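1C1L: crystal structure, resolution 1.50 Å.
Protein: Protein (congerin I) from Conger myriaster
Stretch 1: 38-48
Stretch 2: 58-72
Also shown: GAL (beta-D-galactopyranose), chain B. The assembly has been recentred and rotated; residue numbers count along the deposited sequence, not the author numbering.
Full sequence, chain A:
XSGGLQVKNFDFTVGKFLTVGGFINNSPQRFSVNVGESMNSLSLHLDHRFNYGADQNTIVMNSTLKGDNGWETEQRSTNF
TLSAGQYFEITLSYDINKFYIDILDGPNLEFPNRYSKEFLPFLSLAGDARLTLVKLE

Stretch 1 (38-48) SMNSLSLHLDH
Stretch 2, residues 58-72: TIVMNSTLKGDNGWE

Stretch 1 runs antiparallel to strand 58-64: the N-to-C directions of strands 44-48 and 58-64 differ by 155°, and their axes approach to 4.7 Å; together the stretches bury 784 Å². It opens with a type I turn from Ser 38 to Ser 41, placing Met 39 at phi/psi -58/-30 and Asn 40 at -88/-15. The turn presents Asn 40 O to Gly 67 N at 2.8 Å. Gly 67, at 57/-138, suits this spot because its phi is positive and a CB there would clash with Asn 40 OD1.

Ser 41 (-134/98) and Leu 42 (-118/127) are extended. Leu 42 pairs with Thr 64 through Leu 42 N to Thr 64 O (2.9 Å) and Thr 64 N to Leu 42 O (3.2 Å); its buried, apolar mt side chain brings CD1 to 4.3 Å from Trp 71 CH2. Ser 43 (-78/-29) turns a corner, and the register slips by one residue in a beta bulge before His 45 pairs with Asn 62: His 45 N to Asn 62 O is 2.8 Å, Asn 62 N to His 45 O 3.1 Å.

His 45 (chi1 t, chi2 76°) lies obliquely to Trp 71 (chi1 m, chi2 115°), with centroids 4.6 Å apart and planes at 45°. An imidazole suits this place, combining aromatic contact with polarity: His 45 NE2 hydrogen-bonds GAL O4 at 2.7 Å. Nearby, Asn 62 ND2 donates to GAL O6 at 2.9 Å, and Trp 71 lays a ring face against the sugar.

Leu 46 (chi1 t, chi2 p), paired with Met 61, points to the other sheet face, where its buried, apolar CD1 packs 3.6 Å from Ile 59 CG2 and 3.7 Å from Met 61 CG. Asp 47 (chi1 t, chi2 25°) shares the face of His 45 and Val 60, its backbone bonding Val 60 twice (Asp 47 N to Val 60 O 2.8 Å, Val 60 N to Asp 47 O 2.9 Å); its buried carboxylate hydrogen-bonds through OD2 just outside the stretches. His 48 (chi1 m, chi2 79°) joins Leu 46's face, its flat imidazole offering a face to Ile 59 CG1, 4.0 Å from the centroid.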

# COMPACT_ATOMS: atom_id res chain seq x y z
N SER A 38 7.84 10.57 8.91
CA SER A 38 6.55 11.09 9.33
C SER A 38 6.29 12.30 8.45
O SER A 38 7.19 12.74 7.74
CB SER A 38 6.61 11.53 10.81
OG SER A 38 7.49 12.62 11.11
N MET A 39 5.11 12.91 8.58
CA MET A 39 4.76 14.12 7.85
C MET A 39 5.75 15.24 8.17
O MET A 39 6.00 16.15 7.38
CB MET A 39 3.36 14.61 8.25
CG MET A 39 2.19 13.68 8.01
SD MET A 39 0.63 14.30 8.66
CE MET A 39 0.15 15.34 7.32
N ASN A 40 6.33 15.24 9.37
CA ASN A 40 7.29 16.27 9.75
C ASN A 40 8.74 16.01 9.41
O ASN A 40 9.55 16.93 9.43
CB ASN A 40 7.22 16.54 11.23
CG ASN A 40 6.31 17.71 11.51
OD1 ASN A 40 6.68 18.67 12.18
ND2 ASN A 40 5.09 17.74 10.98
N SER A 41 9.07 14.77 9.08
CA SER A 41 10.45 14.44 8.85
C SER A 41 10.43 13.63 7.56
O SER A 41 10.13 12.43 7.50
CB SER A 41 10.91 13.66 10.08
OG SER A 41 12.31 13.56 10.07
N LEU A 42 10.73 14.35 6.48
CA LEU A 42 10.64 13.80 5.15
C LEU A 42 11.97 13.78 4.44
O LEU A 42 12.65 14.82 4.38
CB LEU A 42 9.65 14.63 4.33
CG LEU A 42 8.21 14.70 4.82
CD1 LEU A 42 7.45 15.69 3.97
CD2 LEU A 42 7.59 13.31 4.74
N SER A 43 12.39 12.61 3.91
CA SER A 43 13.59 12.55 3.08
C SER A 43 13.30 13.04 1.66
O SER A 43 14.19 13.57 1.01
CB SER A 43 14.12 11.12 3.01
OG SER A 43 14.76 10.79 4.23
N LEU A 44 12.08 12.92 1.14
CA LEU A 44 11.78 13.43 -0.18
C LEU A 44 10.35 13.93 -0.20
O LEU A 44 9.42 13.24 0.25
CB LEU A 44 11.96 12.32 -1.25
CG LEU A 44 11.56 12.69 -2.69
CD1 LEU A 44 12.48 13.76 -3.25
CD2 LEU A 44 11.59 11.44 -3.54
N HIS A 45 10.23 15.17 -0.66
CA HIS A 45 8.95 15.82 -0.91
C HIS A 45 9.05 16.09 -2.39
O HIS A 45 9.92 16.86 -2.81
CB HIS A 45 8.86 17.14 -0.13
CG HIS A 45 7.71 18.06 -0.53
ND1 HIS A 45 6.42 17.96 -0.25
CD2 HIS A 45 7.88 19.25 -1.20
CE1 HIS A 45 5.80 19.02 -0.71
NE2 HIS A 45 6.69 19.78 -1.28
N LEU A 46 8.19 15.50 -3.22
CA LEU A 46 8.24 15.65 -4.66
C LEU A 46 6.95 16.35 -5.04
O LEU A 46 5.88 15.73 -5.04
CB LEU A 46 8.33 14.27 -5.31
CG LEU A 46 8.18 14.20 -6.84
CD1 LEU A 46 9.36 14.86 -7.51
CD2 LEU A 46 8.05 12.77 -7.26
N ASP A 47 7.04 17.64 -5.34
CA ASP A 47 5.88 18.46 -5.59
C ASP A 47 5.70 18.81 -7.07
O ASP A 47 6.61 19.37 -7.70
CB ASP A 47 6.02 19.73 -4.74
CG ASP A 47 4.73 20.46 -4.43
OD1 ASP A 47 3.65 19.88 -4.42
OD2 ASP A 47 4.81 21.65 -4.18
N HIS A 48 4.59 18.38 -7.68
CA HIS A 48 4.26 18.76 -9.05
C HIS A 48 3.32 19.93 -8.96
O HIS A 48 2.19 19.81 -8.48
CB HIS A 48 3.55 17.62 -9.82
CG HIS A 48 4.53 16.59 -10.37
ND1 HIS A 48 5.10 15.61 -9.70
CD2 HIS A 48 5.00 16.50 -11.67
CE1 HIS A 48 5.89 14.94 -10.48
NE2 HIS A 48 5.83 15.47 -11.67
N THR A 58 6.01 23.16 -12.77
CA THR A 58 7.33 23.03 -12.18
C THR A 58 7.31 21.89 -11.16
O THR A 58 6.33 21.71 -10.44
CB THR A 58 7.73 24.35 -11.46
OG1 THR A 58 7.57 25.41 -12.39
CG2 THR A 58 9.17 24.31 -10.94
N ILE A 59 8.36 21.09 -11.15
CA ILE A 59 8.57 20.04 -10.15
C ILE A 59 9.54 20.66 -9.16
O ILE A 59 10.59 21.21 -9.55
CB ILE A 59 9.24 18.78 -10.75
CG1 ILE A 59 8.34 18.10 -11.78
CG2 ILE A 59 9.55 17.79 -9.61
CD1 ILE A 59 9.12 17.08 -12.63
N VAL A 60 9.20 20.58 -7.89
CA VAL A 60 10.03 21.06 -6.80
C VAL A 60 10.30 19.86 -5.91
O VAL A 60 9.37 19.18 -5.47
CB VAL A 60 9.31 22.16 -5.99
CG1 VAL A 60 10.15 22.57 -4.80
CG2 VAL A 60 9.05 23.37 -6.88
N MET A 61 11.56 19.62 -5.60
CA MET A 61 11.98 18.56 -4.71
C MET A 61 12.70 19.18 -3.52
O MET A 61 13.49 20.13 -3.66
CB MET A 61 12.94 17.62 -5.42
CG MET A 61 12.25 16.87 -6.54
SD MET A 61 13.42 15.85 -7.44
CE MET A 61 13.99 17.06 -8.59
N ASN A 62 12.41 18.66 -2.33
CA ASN A 62 13.03 19.15 -1.13
C ASN A 62 12.89 18.10 -0.04
O ASN A 62 12.33 17.02 -0.29
CB ASN A 62 12.34 20.44 -0.72
CG ASN A 62 13.26 21.37 0.06
OD1 ASN A 62 14.34 21.00 0.53
ND2 ASN A 62 12.86 22.62 0.25
N SER A 63 13.39 18.41 1.15
CA SER A 63 13.28 17.60 2.34
C SER A 63 13.08 18.55 3.52
O SER A 63 13.20 19.79 3.39
CB SER A 63 14.57 16.80 2.49
OG SER A 63 15.69 17.63 2.71
N THR A 64 12.73 17.99 4.68
CA THR A 64 12.57 18.76 5.89
C THR A 64 12.71 17.83 7.08
O THR A 64 12.29 16.67 7.05
CB THR A 64 11.19 19.47 5.94
OG1 THR A 64 11.23 20.20 7.17
CG2 THR A 64 9.97 18.55 5.85
N LEU A 65 13.34 18.35 8.11
CA LEU A 65 13.43 17.68 9.39
C LEU A 65 12.47 18.33 10.37
O LEU A 65 12.31 17.85 11.50
CB LEU A 65 14.86 17.77 9.91
CG LEU A 65 15.92 16.93 9.20
CD1 LEU A 65 17.29 17.24 9.77
CD2 LEU A 65 15.57 15.45 9.34
N LYS A 66 11.82 19.44 10.00
CA LYS A 66 10.96 20.14 10.94
C LYS A 66 9.65 20.56 10.29
O LYS A 66 9.18 21.71 10.42
CB LYS A 66 11.63 21.41 11.48
CG LYS A 66 12.91 21.34 12.29
CD LYS A 66 12.99 22.52 13.26
CE LYS A 66 12.66 23.91 12.72
NZ LYS A 66 13.49 24.33 11.61
N GLY A 67 9.05 19.68 9.51
CA GLY A 67 7.77 19.96 8.86
C GLY A 67 7.83 21.20 7.98
O GLY A 67 8.82 21.48 7.31
N ASP A 68 6.79 22.00 8.05
CA ASP A 68 6.69 23.19 7.22
C ASP A 68 7.68 24.28 7.57
O ASP A 68 7.87 25.22 6.80
CB ASP A 68 5.26 23.71 7.30
CG ASP A 68 4.91 24.66 6.16
OD1 ASP A 68 5.24 24.38 5.02
OD2 ASP A 68 4.32 25.70 6.44
N ASN A 69 8.35 24.20 8.72
CA ASN A 69 9.34 25.22 9.04
C ASN A 69 10.76 24.75 8.82
O ASN A 69 11.71 25.39 9.27
CB ASN A 69 9.15 25.67 10.48
CG ASN A 69 7.88 26.51 10.55
OD1 ASN A 69 7.68 27.49 9.83
ND2 ASN A 69 6.90 26.07 11.31
N GLY A 70 10.98 23.63 8.12
CA GLY A 70 12.35 23.17 7.94
C GLY A 70 12.69 22.92 6.49
O GLY A 70 13.67 22.21 6.26
N TRP A 71 11.93 23.39 5.50
CA TRP A 71 12.24 23.13 4.10
C TRP A 71 13.63 23.64 3.78
O TRP A 71 13.99 24.75 4.17
CB TRP A 71 11.24 23.81 3.18
CG TRP A 71 9.82 23.29 3.36
CD1 TRP A 71 8.82 24.09 3.83
CD2 TRP A 71 9.39 22.01 3.08
NE1 TRP A 71 7.75 23.33 3.84
CE2 TRP A 71 8.04 22.09 3.40
CE3 TRP A 71 9.94 20.83 2.59
CZ2 TRP A 71 7.22 20.96 3.25
CZ3 TRP A 71 9.13 19.71 2.44
CH2 TRP A 71 7.77 19.78 2.76
N GLU A 72 14.39 22.81 3.09
CA GLU A 72 15.79 23.12 2.83
C GLU A 72 15.99 23.62 1.39
O GLU A 72 15.13 24.33 0.86
CB GLU A 72 16.59 21.87 3.14
CG GLU A 72 16.42 21.37 4.57
CD GLU A 72 17.41 20.31 5.00
OE1 GLU A 72 18.42 20.13 4.34
OE2 GLU A 72 17.17 19.66 6.02
C1 GAL B . 7.12 25.66 -0.07
C2 GAL B . 5.70 25.13 0.06
C3 GAL B . 5.70 23.76 0.74
C4 GAL B . 6.68 22.80 0.04
C5 GAL B . 8.05 23.47 -0.10
C6 GAL B . 9.03 22.61 -0.87
O2 GAL B . 4.93 26.04 0.84
O3 GAL B . 4.39 23.22 0.70
O4 GAL B . 6.16 22.47 -1.23
O5 GAL B . 7.93 24.74 -0.79
O6 GAL B . 10.29 23.23 -0.93